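Local structure of Tll1590 protein (6LDQ) at residues 116-119 and 120-123. The protein is a cyanobacterial member of the glycosyltransferases, with a glycosyltransferase 4-like domain of the GT-B clan and a Rossmann-like fold. Residues are numbered along the deposited sequence; the frame is centred on the assembly and turned at random.
Sequences SGWV and GWQL
Trp118 meets both Trp121 and Gln122 one turn further along helix 113-126. This helix is the crossover of a beta-alpha-beta unit, between the parallel strands 108-112 and 130-134 of the Rossmann-like sheet. The two indoles form an offset edge-to-face pair. The six-membered ring of Trp121 turns its edge to the face of the five-membered ring of Trp118, with centroids 5.2 Å apart and planes at 68°. Trp118 NE1 lies 3.5 Å from Trp121 CZ3, near the plane of the Trp121 ring. Both indoles share the same first torsion, CG anti to the backbone N, and from positions three residues apart on the helix their rings meet obliquely.

Gln122 makes a CH-pi contact with the other ring of Trp118. Its CG sits 3.6 Å from the centroid of the six-membered ring, almost on the ring normal. The glutamine chain bends at chi2 (-72°), and its amide lies alongside the indole with the two planes 24° apart. Outside the two segments, Phe87 adds a further edge-to-face contact to Trp118, and Trp121 touches Ala162 of helix 153-166.

Four successive i to i+4 backbone hydrogen bonds run through these two turns of the helix. The shortest runs from Trp121 N to Gly117 O, at 2.6 Å. Ser116 OG is hydrogen-bonded to Asn112 O, at the end of strand 108-112, and to Val13 N, just after strand 8-11.

A further apolar contact joins Val119 and Leu123, which lie side by side and pack against helix 90-104 through Val94 and Phe97. Val119 CG1 meets Leu123 CD1 at 3.7 Å.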
ATOM      1  N   SER A 116       6.428  -2.344   1.934  1.00 14.02           N
ATOM      2  CA  SER A 116       5.458  -1.313   2.301  1.00 15.04           C
ATOM      3  C   SER A 116       4.534  -1.805   3.412  1.00 14.40           C
ATOM      4  O   SER A 116       4.096  -1.017   4.255  1.00 14.34           O
ATOM      5  CB  SER A 116       4.651  -0.913   1.074  1.00 15.52           C
ATOM      6  OG  SER A 116       5.506  -0.649  -0.031  1.00 17.38           O
ATOM      7  N   GLY A 117       4.271  -3.118   3.463  1.00 13.29           N
ATOM      8  CA  GLY A 117       3.376  -3.645   4.479  1.00 12.03           C
ATOM      9  C   GLY A 117       3.915  -3.546   5.885  1.00 14.68           C
ATOM     10  O   GLY A 117       3.157  -3.334   6.832  1.00 14.17           O
ATOM     11  N   TRP A 118       5.229  -3.754   6.049  1.00 18.37           N
ATOM     12  CA  TRP A 118       5.892  -3.413   7.301  1.00 16.95           C
ATOM     13  C   TRP A 118       5.560  -1.977   7.717  1.00 14.87           C
ATOM     14  O   TRP A 118       5.239  -1.697   8.880  1.00 14.55           O
ATOM     15  CB  TRP A 118       7.402  -3.590   7.125  1.00 12.19           C
ATOM     16  CG  TRP A 118       8.143  -3.616   8.415  1.00 19.56           C
ATOM     17  CD1 TRP A 118       8.374  -4.709   9.211  1.00 20.31           C
ATOM     18  CD2 TRP A 118       8.723  -2.499   9.083  1.00 17.52           C
ATOM     19  NE1 TRP A 118       9.083  -4.329  10.328  1.00 21.52           N
ATOM     20  CE2 TRP A 118       9.300  -2.976  10.276  1.00 17.61           C
ATOM     21  CE3 TRP A 118       8.797  -1.132   8.793  1.00 17.73           C
ATOM     22  CZ2 TRP A 118       9.967  -2.138  11.176  1.00 21.60           C
ATOM     23  CZ3 TRP A 118       9.467  -0.294   9.688  1.00 24.39           C
ATOM     24  CH2 TRP A 118      10.052  -0.806  10.863  1.00 21.55           C
ATOM     25  N   VAL A 119       5.638  -1.055   6.771  1.00 14.98           N
ATOM     26  CA  VAL A 119       5.272   0.329   7.077  1.00 15.87           C
ATOM     27  C   VAL A 119       3.820   0.380   7.544  1.00 17.88           C
ATOM     28  O   VAL A 119       3.499   0.980   8.578  1.00 17.45           O
ATOM     29  CB  VAL A 119       5.527   1.230   5.854  1.00 14.04           C
ATOM     30  CG1 VAL A 119       4.932   2.632   6.061  1.00 12.75           C
ATOM     31  CG2 VAL A 119       7.027   1.316   5.540  1.00 17.88           C
ATOM     32  N   GLY A 120       2.931  -0.307   6.819  1.00 13.98           N
ATOM     33  CA  GLY A 120       1.537  -0.355   7.243  1.00 16.65           C
ATOM     34  C   GLY A 120       1.372  -0.986   8.611  1.00 19.68           C
ATOM     35  O   GLY A 120       0.635  -0.478   9.460  1.00 17.81           O
ATOM     36  N   TRP A 121       2.090  -2.088   8.855  1.00 17.90           N
ATOM     37  CA  TRP A 121       2.049  -2.742  10.155  1.00 19.90           C
ATOM     38  C   TRP A 121       2.483  -1.803  11.283  1.00 17.73           C
ATOM     39  O   TRP A 121       1.851  -1.763  12.345  1.00 18.09           O
ATOM     40  CB  TRP A 121       2.943  -3.981  10.106  1.00 17.16           C
ATOM     41  CG  TRP A 121       3.069  -4.685  11.380  1.00 19.60           C
ATOM     42  CD1 TRP A 121       2.065  -5.125  12.188  1.00 19.44           C
ATOM     43  CD2 TRP A 121       4.292  -5.058  12.010  1.00 23.08           C
ATOM     44  NE1 TRP A 121       2.594  -5.760  13.291  1.00 22.43           N
ATOM     45  CE2 TRP A 121       3.961  -5.728  13.205  1.00 25.14           C
ATOM     46  CE3 TRP A 121       5.636  -4.885  11.681  1.00 23.58           C
ATOM     47  CZ2 TRP A 121       4.927  -6.219  14.075  1.00 22.50           C
ATOM     48  CZ3 TRP A 121       6.599  -5.375  12.547  1.00 23.40           C
ATOM     49  CH2 TRP A 121       6.236  -6.038  13.727  1.00 23.62           C
ATOM     50  N   GLN A 122       3.590  -1.074  11.091  1.00 19.55           N
ATOM     51  CA  GLN A 122       4.032  -0.122  12.109  1.00 19.83           C
ATOM     52  C   GLN A 122       2.992   0.981  12.319  1.00 19.12           C
ATOM     53  O   GLN A 122       2.700   1.379  13.459  1.00 17.45           O
ATOM     54  CB  GLN A 122       5.377   0.486  11.704  1.00 20.32           C
ATOM     55  CG  GLN A 122       6.553  -0.442  11.943  1.00 22.16           C
ATOM     56  CD  GLN A 122       6.840  -0.563  13.411  1.00 24.37           C
ATOM     57  OE1 GLN A 122       6.855   0.442  14.121  1.00 25.00           O
ATOM     58  NE2 GLN A 122       7.050  -1.783  13.884  1.00 21.73           N
ATOM     59  N   LEU A 123       2.419   1.479  11.230  1.00 16.14           N
ATOM     60  CA  LEU A 123       1.399   2.519  11.367  1.00 17.04           C
ATOM     61  C   LEU A 123       0.164   2.003  12.097  1.00 20.53           C
ATOM     62  O   LEU A 123      -0.350   2.671  13.008  1.00 21.43           O
ATOM     63  CB  LEU A 123       1.048   3.075   9.988  1.00 14.54           C
ATOM     64  CG  LEU A 123       2.183   3.878   9.337  1.00 18.41           C
ATOM     65  CD1 LEU A 123       1.994   4.045   7.840  1.00 18.55           C
ATOM     66  CD2 LEU A 123       2.341   5.233  10.008  1.00 20.87           C
TER